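Local coordinates for amidohydrolase (Xanthomonas campestris pv. campestris, PDB 4DZH), which probably removes amino groups by hydrolysis from adenosine-type substrates such as 5'-methylthioadenosine, as a zinc-binding member of the amidohydrolase superfamily, at residues T80-T85 and T134-N139; G154-V159 and L364-R369. All blocks are in the same frame, centred on the assembly; numbering follows the deposited sequence. Where two conformers were deposited one is given.

Interaction 1 (T80-T85 and T134-N139); sequences THNPMT and TCVNEN. With ZN (zinc ion), chain E.
T80 and E138 form a parallel beta bridge where two neighbouring strands of the amidohydrolase TIM barrel reach the metal site, and the loop that leaves the first strand is fastened to the second by side chains. Two main-chain bonds set the register: T80 N gives to N137 O at 3.0 Å, and N139 N gives to T80 O, less straight at 130°. H81 belongs to the HxH motif of this superfamily. Its ring works at two edges: NE2 binds the zinc at 2.0 Å, together with H79, H228, D316 and a water, while ND1 on the other side donates to N139 O at 2.7 Å. That bond is nearly straight (170°) and lies in the ring plane and in the carbonyl plane; together with the zinc bond it holds the ring's rotation, and the main chain of N139 thus acts as a second shell to the metal. The side chain of E138 bends at chi2 (58°), which brings its carboxylate to the loop, where both oxygens are used. OE2 accepts the backbone N-H of N82, N to OE2 2.8 Å, through its syn lone pair; OE1 takes the hydroxyl of T80 from well above the carboxylate plane, OG1 to OE1 being 2.7 Å. Y150 OH also bonds to OE1 and to N82 ND2, so this buried acid is gripped from several directions. V136 CG1 lies against T80 CG2 at 3.9 Å. Beyond the bridge the loop turns into a 3-10 segment that begins at N82. Helix 114-130 packs on N82, T85 and V136, strand 156-163 flanks strand 133-139 with A157 and L158 against V136 and N137, and strand 225-229 brings H226 and H228 to N139.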
loop_
_atom_site.group_PDB
_atom_site.type_symbol
_atom_site.label_atom_id
_atom_site.label_comp_id
_atom_site.label_asym_id
_atom_site.label_seq_id
_atom_site.Cartn_x
_atom_site.Cartn_y
_atom_site.Cartn_z
ATOM N N THR A 80 -6.790 4.724 -16.107
ATOM C CA THR A 80 -6.716 6.015 -15.409
ATOM C C THR A 80 -7.828 6.987 -15.794
ATOM O O THR A 80 -8.391 6.942 -16.892
ATOM C CB THR A 80 -5.358 6.731 -15.655
ATOM O OG1 THR A 80 -5.150 6.880 -17.077
ATOM C CG2 THR A 80 -4.217 5.876 -15.065
ATOM N N HIS A 81 -8.122 7.911 -14.877
ATOM C CA HIS A 81 -8.921 9.106 -15.151
ATOM C C HIS A 81 -8.065 10.237 -14.596
ATOM O O HIS A 81 -8.353 10.779 -13.529
ATOM C CB HIS A 81 -10.285 9.070 -14.430
ATOM C CG HIS A 81 -11.098 7.836 -14.695
ATOM N ND1 HIS A 81 -11.598 7.533 -15.949
ATOM C CD2 HIS A 81 -11.511 6.846 -13.870
ATOM C CE1 HIS A 81 -12.280 6.401 -15.887
ATOM N NE2 HIS A 81 -12.216 5.949 -14.643
ATOM N N ASN A 82 -6.992 10.551 -15.307
ATOM C CA ASN A 82 -5.919 11.305 -14.652
ATOM C C ASN A 82 -6.201 12.775 -14.215
ATOM O O ASN A 82 -5.632 13.223 -13.213
ATOM C CB ASN A 82 -4.578 11.125 -15.420
ATOM C CG ASN A 82 -3.762 9.936 -14.891
ATOM O OD1 ASN A 82 -4.006 9.404 -13.773
ATOM N ND2 ASN A 82 -2.748 9.536 -15.665
ATOM N N PRO A 83 -7.097 13.489 -14.911
ATOM C CA PRO A 83 -7.437 14.828 -14.405
ATOM C C PRO A 83 -8.014 14.782 -12.987
ATOM O O PRO A 83 -8.009 15.788 -12.296
ATOM C CB PRO A 83 -8.491 15.325 -15.404
ATOM C CG PRO A 83 -8.085 14.661 -16.690
ATOM C CD PRO A 83 -7.664 13.247 -16.248
ATOM N N MET A 84 -8.527 13.626 -12.556
ATOM C CA MET A 84 -9.044 13.521 -11.201
ATOM C C MET A 84 -7.950 13.570 -10.109
ATOM O O MET A 84 -8.279 13.545 -8.929
ATOM C CB MET A 84 -9.973 12.296 -11.061
ATOM C CG MET A 84 -11.023 12.248 -12.157
ATOM S SD MET A 84 -12.247 10.931 -12.009
ATOM C CE MET A 84 -13.282 11.545 -10.692
ATOM N N THR A 85 -6.661 13.686 -10.469
ATOM C CA THR A 85 -5.659 13.997 -9.459
ATOM C C THR A 85 -6.053 15.304 -8.770
ATOM O O THR A 85 -5.845 15.466 -7.581
ATOM C CB THR A 85 -4.273 14.259 -10.018
ATOM O OG1 THR A 85 -4.390 15.235 -11.059
ATOM C CG2 THR A 85 -3.664 13.025 -10.544
ATOM N N THR A 134 5.177 4.482 -16.661
ATOM C CA THR A 134 5.647 5.096 -17.912
ATOM C C THR A 134 4.610 5.087 -19.057
ATOM O O THR A 134 4.847 5.663 -20.153
ATOM C CB THR A 134 6.907 4.375 -18.465
ATOM O OG1 THR A 134 6.661 2.953 -18.531
ATOM C CG2 THR A 134 8.086 4.610 -17.543
ATOM N N CYS A 135 3.460 4.476 -18.788
ATOM C CA CYS A 135 2.405 4.347 -19.799
ATOM C C CYS A 135 1.041 4.287 -19.097
ATOM O O CYS A 135 0.936 3.676 -18.026
ATOM C CB CYS A 135 2.642 3.040 -20.557
ATOM S SG CYS A 135 1.591 2.794 -22.041
ATOM N N VAL A 136 0.014 4.876 -19.738
ATOM C CA VAL A 136 -1.334 4.815 -19.188
ATOM C C VAL A 136 -2.312 4.432 -20.248
ATOM O O VAL A 136 -2.026 4.573 -21.457
ATOM C CB VAL A 136 -1.818 6.182 -18.639
ATOM C CG1 VAL A 136 -1.094 6.492 -17.400
ATOM C CG2 VAL A 136 -1.658 7.314 -19.682
ATOM N N ASN A 137 -3.449 3.922 -19.757
ATOM C CA ASN A 137 -4.640 3.695 -20.576
ATOM C C ASN A 137 -5.642 4.702 -20.043
ATOM O O ASN A 137 -6.368 4.420 -19.060
ATOM C CB ASN A 137 -5.158 2.292 -20.333
ATOM C CG ASN A 137 -6.290 1.917 -21.258
ATOM O OD1 ASN A 137 -6.484 2.506 -22.329
ATOM N ND2 ASN A 137 -6.994 0.873 -20.889
ATOM N N GLU A 138 -5.677 5.874 -20.699
ATOM C CA GLU A 138 -6.419 7.035 -20.215
ATOM C C GLU A 138 -7.885 7.013 -20.654
ATOM O O GLU A 138 -8.226 6.616 -21.769
ATOM C CB GLU A 138 -5.771 8.305 -20.805
ATOM C CG GLU A 138 -6.312 9.598 -20.193
ATOM C CD GLU A 138 -6.136 9.680 -18.667
ATOM O OE1 GLU A 138 -5.036 9.371 -18.087
ATOM O OE2 GLU A 138 -7.100 10.127 -18.043
ATOM N N ASN A 139 -8.766 7.478 -19.750
ATOM C CA ASN A 139 -10.191 7.441 -20.059
ATOM C C ASN A 139 -10.824 8.723 -19.507
ATOM O O ASN A 139 -11.219 8.769 -18.343
ATOM C CB ASN A 139 -10.744 6.173 -19.373
ATOM C CG ASN A 139 -12.190 5.890 -19.689
ATOM O OD1 ASN A 139 -12.945 6.765 -20.041
ATOM N ND2 ASN A 139 -12.598 4.621 -19.498
HETATM ZN ZN ZN E . -12.696 4.091 -14.163
HETATM O O HOH W 1 -13.890 3.310 -12.729
#

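Interaction 2 (G154-V159 and L364-R369)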
loop_
_atom_site.group_PDB
_atom_site.type_symbol
_atom_site.label_atom_id
_atom_site.label_comp_id
_atom_site.label_asym_id
_atom_site.label_seq_id
_atom_site.Cartn_x
_atom_site.Cartn_y
_atom_site.Cartn_z
ATOM N N GLY A 154 6.521 13.621 -23.489
ATOM C CA GLY A 154 7.128 12.360 -23.849
ATOM C C GLY A 154 6.651 11.130 -23.105
ATOM O O GLY A 154 7.430 10.223 -22.859
ATOM N N PHE A 155 5.358 11.081 -22.772
ATOM C CA PHE A 155 4.833 10.049 -21.904
ATOM C C PHE A 155 3.905 9.163 -22.734
ATOM O O PHE A 155 3.138 9.687 -23.527
ATOM C CB PHE A 155 4.085 10.705 -20.719
ATOM C CG PHE A 155 3.700 9.737 -19.631
ATOM C CD1 PHE A 155 2.568 8.922 -19.740
ATOM C CD2 PHE A 155 4.479 9.637 -18.495
ATOM C CE1 PHE A 155 2.246 8.009 -18.733
ATOM C CE2 PHE A 155 4.178 8.703 -17.473
ATOM C CZ PHE A 155 3.045 7.901 -17.585
ATOM N N ARG A 156 4.029 7.833 -22.597
ATOM C CA ARG A 156 3.290 6.929 -23.477
ATOM C C ARG A 156 1.835 6.754 -23.031
ATOM O O ARG A 156 1.540 6.620 -21.845
ATOM C CB ARG A 156 3.989 5.570 -23.517
ATOM C CG ARG A 156 3.573 4.699 -24.725
ATOM C CD ARG A 156 4.398 3.422 -24.744
ATOM N NE ARG A 156 5.823 3.722 -24.794
ATOM C CZ ARG A 156 6.472 4.079 -25.907
ATOM N NH1 ARG A 156 5.815 4.221 -27.068
ATOM N NH2 ARG A 156 7.776 4.319 -25.859
ATOM N N ALA A 157 0.925 6.725 -23.997
ATOM C CA ALA A 157 -0.479 6.582 -23.619
ATOM C C ALA A 157 -1.325 5.989 -24.708
ATOM O O ALA A 157 -1.194 6.325 -25.887
ATOM C CB ALA A 157 -1.050 7.947 -23.261
ATOM N N LEU A 158 -2.263 5.167 -24.268
ATOM C CA LEU A 158 -3.433 4.814 -25.110
ATOM C C LEU A 158 -4.538 5.729 -24.602
ATOM O O LEU A 158 -4.908 5.654 -23.403
ATOM C CB LEU A 158 -3.807 3.336 -24.898
ATOM C CG LEU A 158 -5.057 2.891 -25.696
ATOM C CD1 LEU A 158 -4.879 3.054 -27.207
ATOM C CD2 LEU A 158 -5.431 1.439 -25.384
ATOM N N VAL A 159 -5.008 6.637 -25.459
ATOM C CA VAL A 159 -5.917 7.703 -25.022
ATOM C C VAL A 159 -7.305 7.399 -25.520
ATOM O O VAL A 159 -7.514 7.193 -26.723
ATOM C CB VAL A 159 -5.458 9.077 -25.551
ATOM C CG1 VAL A 159 -6.480 10.157 -25.183
ATOM C CG2 VAL A 159 -4.098 9.431 -24.969
ATOM N N LEU A 364 -3.149 -2.855 -23.967
ATOM C CA LEU A 364 -3.262 -1.578 -24.663
ATOM C C LEU A 364 -2.861 -1.718 -26.127
ATOM O O LEU A 364 -2.940 -0.760 -26.882
ATOM C CB LEU A 364 -2.381 -0.504 -23.993
ATOM C CG LEU A 364 -2.934 0.214 -22.747
ATOM C CD1 LEU A 364 -3.432 -0.768 -21.689
ATOM C CD2 LEU A 364 -1.838 1.105 -22.148
ATOM N N GLY A 365 -2.458 -2.923 -26.540
ATOM C CA GLY A 365 -1.996 -3.141 -27.905
ATOM C C GLY A 365 -0.557 -2.713 -28.165
ATOM O O GLY A 365 -0.126 -2.543 -29.334
ATOM N N PHE A 366 0.202 -2.562 -27.083
ATOM C CA PHE A 366 1.593 -2.121 -27.141
ATOM C C PHE A 366 2.565 -3.278 -26.824
ATOM O O PHE A 366 3.782 -3.058 -26.609
ATOM C CB PHE A 366 1.828 -1.003 -26.104
ATOM C CG PHE A 366 1.063 0.276 -26.347
ATOM C CD1 PHE A 366 0.548 0.621 -27.579
ATOM C CD2 PHE A 366 0.889 1.174 -25.276
ATOM C CE1 PHE A 366 -0.132 1.826 -27.751
ATOM C CE2 PHE A 366 0.226 2.377 -25.457
ATOM C CZ PHE A 366 -0.302 2.704 -26.694
ATOM N N GLY A 367 2.039 -4.500 -26.787
ATOM C CA GLY A 367 2.809 -5.666 -26.386
ATOM C C GLY A 367 4.075 -5.885 -27.195
ATOM O O GLY A 367 5.062 -6.446 -26.700
ATOM N N ASP A 368 4.061 -5.471 -28.470
ATOM C CA ASP A 368 5.242 -5.658 -29.287
ATOM C C ASP A 368 6.290 -4.580 -29.088
ATOM O O ASP A 368 7.444 -4.729 -29.517
ATOM C CB ASP A 368 4.846 -5.743 -30.770
ATOM C CG ASP A 368 4.049 -6.991 -31.091
ATOM O OD1 ASP A 368 4.179 -7.992 -30.349
ATOM O OD2 ASP A 368 3.326 -6.980 -32.108
ATOM N N ARG A 369 5.913 -3.499 -28.403
ATOM C CA ARG A 369 6.812 -2.353 -28.281
ATOM C C ARG A 369 7.309 -2.081 -26.851
ATOM O O ARG A 369 8.398 -1.524 -26.668
ATOM C CB ARG A 369 6.171 -1.092 -28.897
ATOM C CG ARG A 369 5.987 -1.180 -30.440
ATOM C CD ARG A 369 5.433 0.115 -31.058
ATOM N NE ARG A 369 6.439 1.179 -31.176
ATOM C CZ ARG A 369 6.291 2.394 -30.655
ATOM N NH1 ARG A 369 5.190 2.690 -29.978
ATOM N NH2 ARG A 369 7.241 3.307 -30.817
HETATM O O HOH W 2 8.224 5.400 -28.645
#
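L158 and R156, on the same side of barrel strand 156-163, meet the loop that follows helix 349-363, so the contact ties a strand of the TIM barrel to the chain that leads on to strand 381-385. The helix ends in a Schellman motif at G365, whose positive phi turns the chain, and L364 and F366 on either side of that glycine both face the strand. The apolar part is made by these two. L158 CB sits 3.9 Å from L364 CG and 4.0 Å from F366 CZ, and its CD2 branch lies against L364 CG at 3.8 Å. F366 enters edge-on: the CE2-CZ side of its ring points at the A157-L158 peptide, with CZ 3.8 Å from A157 O, while L364 O lies over one ring face, offset toward the rim. The aliphatic part of R156 slides past the ring in the opposite direction, CG 4.1 Å from CE2.

The polar part lies beyond the ring. R156 leaves the strand with CG anti to the main-chain N (chi1 -162°) and turns at chi3, carrying its guanidinium past F366 to a salt bridge from NE to D380 and toward R369. The two guanidinium planes stand 79° apart, with NH1 of R156 and NH1 of R369 at 3.3 Å, a close approach of like charges and no hydrogen bond. P192 O probably helps to offset it, accepting a hydrogen bond from R369 NH1 and a weak one from R156 NH1; D380 probably compensates further charge. A water also joins the pair, lying in the plane of the R156 guanidinium at its edge: it accepts from R156 NH2 at 3.0 Å and, weakly, from R369 NH2.

How the interactions relate
Interaction 1 closes before interaction 2 opens along the chain, and their centres lie 13 Å apart inside the same barrel domain. They meet through neighbouring parallel strands 133-139 and 156-163: V136 O and E138 N make probable hydrogen bonds with L158 N and L158 O, and N137 OD1 packs on L158 CD2. In the sheet, strand 133-139 lies between strands 69-80 and 156-163. Interaction 1 lies at the zinc site, whereas interaction 2 joins the next strand to the loop after helix 349-363. Together they connect the metal-bearing loop, two successive barrel strands and a late segment of the domain.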